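Local coordinates for cytoplasmic protein (Cryptococcus neoformans var. grubii serotype A, PDB 7LPO), which probably hydrolyses steryl beta-glucosides, as a sterylglucosidase of glycoside hydrolase family 5, at residues T160-G165 and G351-T356; T213-G218 and A406-A411; C225-D228 and D234-Q237. All coordinates share one frame; numbering follows the deposited sequence.

Overall arrangement
Contact 3 sits between the other two: its centre is about 10 Å from that of contact 1 and about 12 Å from that of contact 2, whereas contacts 1 and 2 are about 20 Å apart. All three lie on the same side of the chain's centre. Contacts 1 and 3 join through backbone, T356 O to D228 N at 2.8 Å, and through W355 CD1 against I227 CD1 at 3.5 Å. Q237 of contact 3 ties it to contact 2: its NE2 lies 2.7 Å from F215 O and its OE1 2.9 Å from H408 ND1. Directly between contacts 1 and 2, C164 SG packs on F214 CD2 at 3.6 Å.

Contact 1: T160-G165 and G351-T356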
loop_
_atom_site.group_PDB
_atom_site.type_symbol
_atom_site.label_atom_id
_atom_site.label_comp_id
_atom_site.label_asym_id
_atom_site.label_seq_id
_atom_site.Cartn_x
_atom_site.Cartn_y
_atom_site.Cartn_z
ATOM N N THR A 160 -18.986 -7.955 8.392
ATOM C CA THR A 160 -19.064 -8.278 6.967
ATOM C C THR A 160 -18.935 -9.778 6.733
ATOM O O THR A 160 -19.530 -10.310 5.790
ATOM C CB THR A 160 -17.989 -7.535 6.156
ATOM O OG1 THR A 160 -16.674 -7.884 6.624
ATOM C CG2 THR A 160 -18.204 -6.030 6.246
ATOM N N LEU A 161 -18.162 -10.473 7.569
ATOM C CA LEU A 161 -18.080 -11.928 7.463
ATOM C C LEU A 161 -19.448 -12.573 7.672
ATOM O O LEU A 161 -19.859 -13.460 6.912
ATOM C CB LEU A 161 -17.085 -12.474 8.484
ATOM C CG LEU A 161 -15.611 -12.476 8.094
ATOM C CD1 LEU A 161 -15.120 -11.056 7.997
ATOM C CD2 LEU A 161 -14.785 -13.256 9.108
ATOM N N TYR A 162 -20.150 -12.163 8.729
ATOM C CA TYR A 162 -21.488 -12.684 8.969
ATOM C C TYR A 162 -22.421 -12.340 7.821
ATOM O O TYR A 162 -23.229 -13.174 7.403
ATOM C CB TYR A 162 -22.021 -12.130 10.282
ATOM C CG TYR A 162 -21.382 -12.728 11.494
ATOM C CD1 TYR A 162 -21.675 -14.028 11.881
ATOM C CD2 TYR A 162 -20.487 -12.007 12.252
ATOM C CE1 TYR A 162 -21.110 -14.583 12.994
ATOM C CE2 TYR A 162 -19.913 -12.557 13.376
ATOM C CZ TYR A 162 -20.236 -13.844 13.743
ATOM O OH TYR A 162 -19.666 -14.393 14.861
ATOM N N ALA A 163 -22.311 -11.125 7.281
ATOM C CA ALA A 163 -23.134 -10.764 6.132
ATOM C C ALA A 163 -22.908 -11.721 4.966
ATOM O O ALA A 163 -23.849 -12.008 4.211
ATOM C CB ALA A 163 -22.852 -9.325 5.718
ATOM N N CYS A 164 -21.682 -12.237 4.819
ATOM C CA CYS A 164 -21.332 -13.186 3.765
ATOM C C CYS A 164 -21.646 -14.632 4.132
ATOM O O CYS A 164 -21.325 -15.538 3.353
ATOM C CB CYS A 164 -19.846 -13.059 3.418
ATOM S SG CYS A 164 -19.437 -11.455 2.646
ATOM N N GLY A 165 -22.282 -14.866 5.277
ATOM C CA GLY A 165 -22.674 -16.208 5.654
ATOM C C GLY A 165 -21.546 -17.074 6.148
ATOM O O GLY A 165 -21.626 -18.296 6.047
ATOM N N GLY A 351 -29.656 -11.704 12.520
ATOM C CA GLY A 351 -30.516 -11.354 13.633
ATOM C C GLY A 351 -29.888 -10.365 14.587
ATOM O O GLY A 351 -30.596 -9.562 15.202
ATOM N N LYS A 352 -28.568 -10.413 14.739
ATOM C CA LYS A 352 -27.867 -9.548 15.673
ATOM C C LYS A 352 -27.538 -8.193 15.061
ATOM O O LYS A 352 -27.821 -7.152 15.667
ATOM C CB LYS A 352 -26.586 -10.231 16.142
ATOM C CG LYS A 352 -25.557 -9.284 16.728
ATOM C CD LYS A 352 -24.448 -10.055 17.448
ATOM C CE LYS A 352 -23.291 -9.146 17.805
ATOM N NZ LYS A 352 -22.087 -9.928 18.204
ATOM N N TRP A 353 -26.926 -8.193 13.868
ATOM C CA TRP A 353 -26.470 -6.955 13.250
ATOM C C TRP A 353 -27.580 -6.216 12.513
ATOM O O TRP A 353 -27.411 -5.035 12.197
ATOM C CB TRP A 353 -25.315 -7.255 12.292
ATOM C CG TRP A 353 -24.137 -7.898 12.983
ATOM C CD1 TRP A 353 -23.793 -9.222 12.974
ATOM C CD2 TRP A 353 -23.162 -7.236 13.792
ATOM N NE1 TRP A 353 -22.660 -9.419 13.724
ATOM C CE2 TRP A 353 -22.254 -8.215 14.239
ATOM C CE3 TRP A 353 -22.967 -5.907 14.179
ATOM C CZ2 TRP A 353 -21.161 -7.906 15.050
ATOM C CZ3 TRP A 353 -21.887 -5.602 14.984
ATOM C CH2 TRP A 353 -20.997 -6.596 15.412
ATOM N N GLY A 354 -28.696 -6.877 12.222
ATOM C CA GLY A 354 -29.891 -6.177 11.790
ATOM C C GLY A 354 -30.120 -6.042 10.299
ATOM O O GLY A 354 -30.544 -4.982 9.836
ATOM N N TRP A 355 -29.862 -7.092 9.530
ATOM C CA TRP A 355 -30.289 -7.148 8.141
ATOM C C TRP A 355 -31.208 -8.349 7.961
ATOM O O TRP A 355 -31.297 -9.226 8.824
ATOM C CB TRP A 355 -29.088 -7.219 7.180
ATOM C CG TRP A 355 -28.115 -8.312 7.481
ATOM C CD1 TRP A 355 -28.286 -9.645 7.263
ATOM C CD2 TRP A 355 -26.814 -8.163 8.063
ATOM N NE1 TRP A 355 -27.165 -10.344 7.668
ATOM C CE2 TRP A 355 -26.252 -9.455 8.172
ATOM C CE3 TRP A 355 -26.075 -7.069 8.508
ATOM C CZ2 TRP A 355 -24.982 -9.676 8.703
ATOM C CZ3 TRP A 355 -24.807 -7.292 9.023
ATOM C CH2 TRP A 355 -24.279 -8.589 9.120
ATOM N N THR A 356 -31.901 -8.377 6.827
ATOM C CA THR A 356 -32.752 -9.498 6.448
ATOM C C THR A 356 -32.103 -10.230 5.279
ATOM O O THR A 356 -31.845 -9.630 4.232
ATOM C CB THR A 356 -34.154 -9.020 6.061
ATOM O OG1 THR A 356 -34.720 -8.268 7.139
ATOM C CG2 THR A 356 -35.068 -10.200 5.749
#
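The hydroxyl of Y162, whose ring leans on W353, is gripped by two groups: OH bonds to the carboxylate of E66 and to the guanidinium of R348, so the polar end of this buried side chain is anchored while its ring packs. The touch itself is made by W353 NE1, 3.7 Å from Y162 CD2. The two rings meet obliquely, their planes 34° apart and the centroids of the Y162 ring and the W353 five-membered ring 5.5 Å from each other. On the W353 indole, K352 CE of the same segment lies over one face, and its NZ goes on to bond the backbone oxygen of E66. The helix 159-163 that carries Y162 belongs to the long excursion between barrel strands 137-143 and 263-267 of this family 5 TIM-barrel enzyme, and it ends in a Schellman motif, with G165 N bonded to Y162 O at 2.9 Å. R357 reaches the same helix end, bonding Y162 O and A163 O. W355 comes up beside that last turn. With its CG set between the backbone N and the carbonyl carbon (chi1 53°), the indole reaches out to the helix and presents a face to A163. There A163 CB makes a CH-pi contact 4.0 Å from the centroid of the six-membered ring, 27° off the normal and displaced toward the rim. The packing is close at the backbone too, where W355 CZ2 comes to 3.3 Å from A163 CA. Y162 CB makes a looser apolar contact with the same CZ2, at 4.2 Å.

Contact 2: T213-G218 and A406-A411; sequences TFFFAG and ALHWLA
An aromatic cluster of F215, F216 and H408 joins helix 206-221 to helix 400-419, the two phenylalanines from the first and the histidine from the second. F216 turns its edge toward the imidazole in an offset edge-to-face arrangement, centroids of the two rings 5.8 Å apart and planes at 80°. The closest approach is to the root of the histidine, F216 CE1 to H408 CB at 3.9 Å, with CB lying near the plane of the phenyl ring. F215 reaches the far end of the imidazole: its CE2 is set over one face, toward the rim, and its CZ is 4.1 Å from H408 CE1. These two planes make 58°, an oblique meeting. Within the first helix the phenylalanines also pack together, with F215 CD2 3.6 Å above the centre of the F216 ring. H408 extends between the helices because its CG is anti to the backbone N (chi1 160°). Across the contact everything is apolar or aromatic packing. ND1 of the buried imidazole is bonded to Q237 OE1. Q237 NE2 donates to F215 O, which orients the amide so that OE1 faces H408 ND1; since OE1 can only accept, the proton is probably on ND1.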
loop_
_atom_site.group_PDB
_atom_site.type_symbol
_atom_site.label_atom_id
_atom_site.label_comp_id
_atom_site.label_asym_id
_atom_site.label_seq_id
_atom_site.Cartn_x
_atom_site.Cartn_y
_atom_site.Cartn_z
ATOM N N THR A 213 -15.293 -12.217 -4.418
ATOM C CA THR A 213 -16.216 -12.467 -5.522
ATOM C C THR A 213 -17.572 -11.820 -5.244
ATOM O O THR A 213 -18.193 -11.242 -6.148
ATOM C CB THR A 213 -16.364 -13.975 -5.745
ATOM O OG1 THR A 213 -15.089 -14.565 -6.022
ATOM C CG2 THR A 213 -17.283 -14.282 -6.910
ATOM N N PHE A 214 -18.040 -11.908 -3.993
ATOM C CA PHE A 214 -19.228 -11.175 -3.567
ATOM C C PHE A 214 -19.050 -9.677 -3.805
ATOM O O PHE A 214 -19.864 -9.036 -4.477
ATOM C CB PHE A 214 -19.507 -11.445 -2.076
ATOM C CG PHE A 214 -20.100 -12.804 -1.769
ATOM C CD1 PHE A 214 -20.546 -13.651 -2.765
ATOM C CD2 PHE A 214 -20.232 -13.219 -0.448
ATOM C CE1 PHE A 214 -21.123 -14.888 -2.450
ATOM C CE2 PHE A 214 -20.796 -14.461 -0.131
ATOM C CZ PHE A 214 -21.239 -15.291 -1.129
ATOM N N PHE A 215 -17.968 -9.109 -3.262
ATOM C CA PHE A 215 -17.779 -7.658 -3.267
ATOM C C PHE A 215 -17.839 -7.074 -4.675
ATOM O O PHE A 215 -18.520 -6.069 -4.911
ATOM C CB PHE A 215 -16.441 -7.316 -2.606
ATOM C CG PHE A 215 -16.225 -5.841 -2.367
ATOM C CD1 PHE A 215 -16.792 -5.210 -1.265
ATOM C CD2 PHE A 215 -15.439 -5.089 -3.231
ATOM C CE1 PHE A 215 -16.590 -3.871 -1.029
ATOM C CE2 PHE A 215 -15.235 -3.738 -2.994
ATOM C CZ PHE A 215 -15.818 -3.133 -1.879
ATOM N N PHE A 216 -17.106 -7.664 -5.614
ATOM C CA PHE A 216 -16.945 -7.079 -6.935
ATOM C C PHE A 216 -17.906 -7.635 -7.965
ATOM O O PHE A 216 -18.129 -6.978 -8.984
ATOM C CB PHE A 216 -15.522 -7.302 -7.464
ATOM C CG PHE A 216 -14.505 -6.401 -6.863
ATOM C CD1 PHE A 216 -14.603 -5.033 -7.004
ATOM C CD2 PHE A 216 -13.451 -6.921 -6.149
ATOM C CE1 PHE A 216 -13.670 -4.203 -6.448
ATOM C CE2 PHE A 216 -12.505 -6.090 -5.592
ATOM C CZ PHE A 216 -12.612 -4.731 -5.745
ATOM N N ALA A 217 -18.472 -8.830 -7.741
ATOM C CA ALA A 217 -19.240 -9.472 -8.801
ATOM C C ALA A 217 -20.335 -10.396 -8.284
ATOM O O ALA A 217 -20.738 -11.314 -9.009
ATOM C CB ALA A 217 -18.283 -10.272 -9.718
ATOM N N GLY A 218 -20.823 -10.178 -7.063
ATOM C CA GLY A 218 -21.897 -11.009 -6.539
ATOM C C GLY A 218 -23.106 -11.088 -7.453
ATOM O O GLY A 218 -23.754 -12.132 -7.551
ATOM N N ALA A 406 -13.313 -1.599 -12.294
ATOM C CA ALA A 406 -13.534 -0.250 -12.802
ATOM C C ALA A 406 -14.927 0.246 -12.440
ATOM O O ALA A 406 -15.110 1.424 -12.111
ATOM C CB ALA A 406 -13.322 -0.219 -14.315
ATOM N N LEU A 407 -15.917 -0.647 -12.474
ATOM C CA LEU A 407 -17.275 -0.259 -12.119
ATOM C C LEU A 407 -17.355 0.171 -10.659
ATOM O O LEU A 407 -17.995 1.175 -10.335
ATOM C CB LEU A 407 -18.230 -1.418 -12.394
ATOM C CG LEU A 407 -19.724 -1.174 -12.196
ATOM C CD1 LEU A 407 -20.209 0.062 -12.917
ATOM C CD2 LEU A 407 -20.482 -2.417 -12.672
ATOM N N HIS A 408 -16.702 -0.570 -9.761
ATOM C CA HIS A 408 -16.624 -0.125 -8.372
ATOM C C HIS A 408 -15.944 1.236 -8.279
ATOM O O HIS A 408 -16.341 2.090 -7.475
ATOM C CB HIS A 408 -15.868 -1.150 -7.517
ATOM C CG HIS A 408 -15.340 -0.583 -6.235
ATOM N ND1 HIS A 408 -16.149 -0.293 -5.159
ATOM C CD2 HIS A 408 -14.091 -0.200 -5.879
ATOM C CE1 HIS A 408 -15.419 0.230 -4.189
ATOM N NE2 HIS A 408 -14.165 0.286 -4.597
ATOM N N TRP A 409 -14.916 1.456 -9.101
ATOM C CA TRP A 409 -14.152 2.695 -9.006
ATOM C C TRP A 409 -14.973 3.902 -9.434
ATOM O O TRP A 409 -14.796 4.994 -8.881
ATOM C CB TRP A 409 -12.881 2.614 -9.844
ATOM C CG TRP A 409 -12.113 3.907 -9.788
ATOM C CD1 TRP A 409 -11.183 4.268 -8.854
ATOM C CD2 TRP A 409 -12.246 5.021 -10.671
ATOM N NE1 TRP A 409 -10.719 5.528 -9.113
ATOM C CE2 TRP A 409 -11.359 6.017 -10.221
ATOM C CE3 TRP A 409 -13.029 5.276 -11.800
ATOM C CZ2 TRP A 409 -11.233 7.244 -10.860
ATOM C CZ3 TRP A 409 -12.906 6.500 -12.430
ATOM C CH2 TRP A 409 -12.012 7.465 -11.963
ATOM N N LEU A 410 -15.872 3.736 -10.408
ATOM C CA LEU A 410 -16.743 4.841 -10.792
ATOM C C LEU A 410 -17.604 5.278 -9.617
ATOM O O LEU A 410 -17.673 6.473 -9.300
ATOM C CB LEU A 410 -17.619 4.452 -11.977
ATOM C CG LEU A 410 -16.875 4.036 -13.249
ATOM C CD1 LEU A 410 -17.898 3.434 -14.240
ATOM C CD2 LEU A 410 -16.120 5.175 -13.902
ATOM N N ALA A 411 -18.258 4.313 -8.954
ATOM C CA ALA A 411 -19.090 4.607 -7.788
ATOM C C ALA A 411 -18.274 5.235 -6.666
ATOM O O ALA A 411 -18.693 6.227 -6.055
ATOM C CB ALA A 411 -19.773 3.330 -7.288
#

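Contact 3: C225-D228 and D234-Q237; sequences CIID and DFLQ
I227 lies on the first strand of a small beta-hairpin, 226-227 paired antiparallel with 230-231, and packs back on F235 of helix 232-254, which follows directly in the chain. The hairpin thus folds against the first turn of the helix that follows it. The branched side chain of I227 straddles the base and the face of the ring. The CG2 branch goes to the base, 3.7 Å from F235 CB and 3.9 Å from F235 CG. The other branch runs out over the ring: CG1 is anti to the backbone N (chi1 173°) and the chain stays extended at chi2, which carries CD1 above the middle of the phenyl group. This is a well-centred CH-pi contact, with I227 CD1 4.0 Å from the F235 centroid and only 6° off the ring normal. On the way, I227 CG1 passes 4.0 Å from F235 CE2. The two side chains cross at about a right angle. A163 of helix 159-163 touches both I227 and F235, and W159 of that helix adds to the packing on F235, so the aromatic ring links three elements of the fold.

At D228 the chain leaves the strand with positive phi. The carboxylate is divided between two jobs: OD1 accepts a bond from the backbone N of T356, while OD2 turns to the rim of the phenylalanine, where the slightly positive C-H edge probably suits an anionic oxygen. Carboxylate and ring planes are 64° apart, and D228 OD2 lies near the ring plane, 3.6 Å from F235 CE2.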
loop_
_atom_site.group_PDB
_atom_site.type_symbol
_atom_site.label_atom_id
_atom_site.label_comp_id
_atom_site.label_asym_id
_atom_site.label_seq_id
_atom_site.Cartn_x
_atom_site.Cartn_y
_atom_site.Cartn_z
ATOM N N CYS A 225 -27.715 -14.381 -3.626
ATOM C CA CYS A 225 -27.262 -13.861 -2.334
ATOM C C CYS A 225 -27.853 -12.471 -2.122
ATOM O O CYS A 225 -27.218 -11.436 -2.355
ATOM C CB CYS A 225 -25.742 -13.861 -2.265
ATOM S SG CYS A 225 -25.062 -15.547 -2.226
ATOM N N ILE A 226 -29.103 -12.468 -1.655
ATOM C CA ILE A 226 -29.883 -11.258 -1.429
ATOM C C ILE A 226 -29.864 -10.918 0.055
ATOM O O ILE A 226 -30.060 -11.789 0.910
ATOM C CB ILE A 226 -31.332 -11.437 -1.929
ATOM C CG1 ILE A 226 -31.363 -11.602 -3.449
ATOM C CG2 ILE A 226 -32.199 -10.267 -1.474
ATOM C CD1 ILE A 226 -30.647 -10.516 -4.208
ATOM N N ILE A 227 -29.660 -9.641 0.369
ATOM C CA ILE A 227 -29.553 -9.185 1.752
ATOM C C ILE A 227 -30.059 -7.748 1.806
ATOM O O ILE A 227 -29.603 -6.888 1.046
ATOM C CB ILE A 227 -28.101 -9.328 2.246
ATOM C CG1 ILE A 227 -27.911 -8.719 3.624
ATOM C CG2 ILE A 227 -27.129 -8.703 1.238
ATOM C CD1 ILE A 227 -26.608 -9.138 4.270
ATOM N N ASP A 228 -31.038 -7.486 2.672
ATOM C CA ASP A 228 -31.731 -6.191 2.696
ATOM C C ASP A 228 -32.273 -5.838 1.313
ATOM O O ASP A 228 -32.248 -4.684 0.875
ATOM C CB ASP A 228 -30.821 -5.079 3.217
ATOM C CG ASP A 228 -30.801 -5.006 4.730
ATOM O OD1 ASP A 228 -31.556 -5.765 5.369
ATOM O OD2 ASP A 228 -30.016 -4.204 5.284
ATOM N N ASP A 234 -23.888 -5.209 -3.789
ATOM C CA ASP A 234 -24.265 -3.823 -3.522
ATOM C C ASP A 234 -24.228 -3.521 -2.030
ATOM O O ASP A 234 -23.763 -2.454 -1.614
ATOM C CB ASP A 234 -25.656 -3.533 -4.094
ATOM C CG ASP A 234 -25.632 -3.319 -5.613
ATOM O OD1 ASP A 234 -24.605 -2.831 -6.137
ATOM O OD2 ASP A 234 -26.634 -3.653 -6.287
ATOM N N PHE A 235 -24.717 -4.448 -1.210
ATOM C CA PHE A 235 -24.652 -4.273 0.236
ATOM C C PHE A 235 -23.224 -3.960 0.680
ATOM O O PHE A 235 -22.975 -2.941 1.333
ATOM C CB PHE A 235 -25.199 -5.537 0.910
ATOM C CG PHE A 235 -25.316 -5.444 2.401
ATOM C CD1 PHE A 235 -24.248 -5.784 3.216
ATOM C CD2 PHE A 235 -26.499 -5.042 2.991
ATOM C CE1 PHE A 235 -24.359 -5.707 4.594
ATOM C CE2 PHE A 235 -26.612 -4.957 4.364
ATOM C CZ PHE A 235 -25.548 -5.292 5.164
ATOM N N LEU A 236 -22.260 -4.804 0.299
ATOM C CA LEU A 236 -20.883 -4.586 0.740
ATOM C C LEU A 236 -20.298 -3.311 0.140
ATOM O O LEU A 236 -19.701 -2.502 0.858
ATOM C CB LEU A 236 -20.010 -5.791 0.385
ATOM C CG LEU A 236 -20.354 -7.098 1.103
ATOM C CD1 LEU A 236 -19.513 -8.289 0.615
ATOM C CD2 LEU A 236 -20.208 -6.930 2.609
ATOM N N GLN A 237 -20.452 -3.103 -1.174
ATOM C CA GLN A 237 -19.845 -1.923 -1.789
ATOM C C GLN A 237 -20.480 -0.640 -1.261
ATOM O O GLN A 237 -19.776 0.338 -0.987
ATOM C CB GLN A 237 -19.963 -1.980 -3.318
ATOM C CG GLN A 237 -19.054 -2.996 -3.991
ATOM C CD GLN A 237 -18.788 -2.684 -5.466
ATOM O OE1 GLN A 237 -18.633 -1.521 -5.859
ATOM N NE2 GLN A 237 -18.715 -3.731 -6.284
#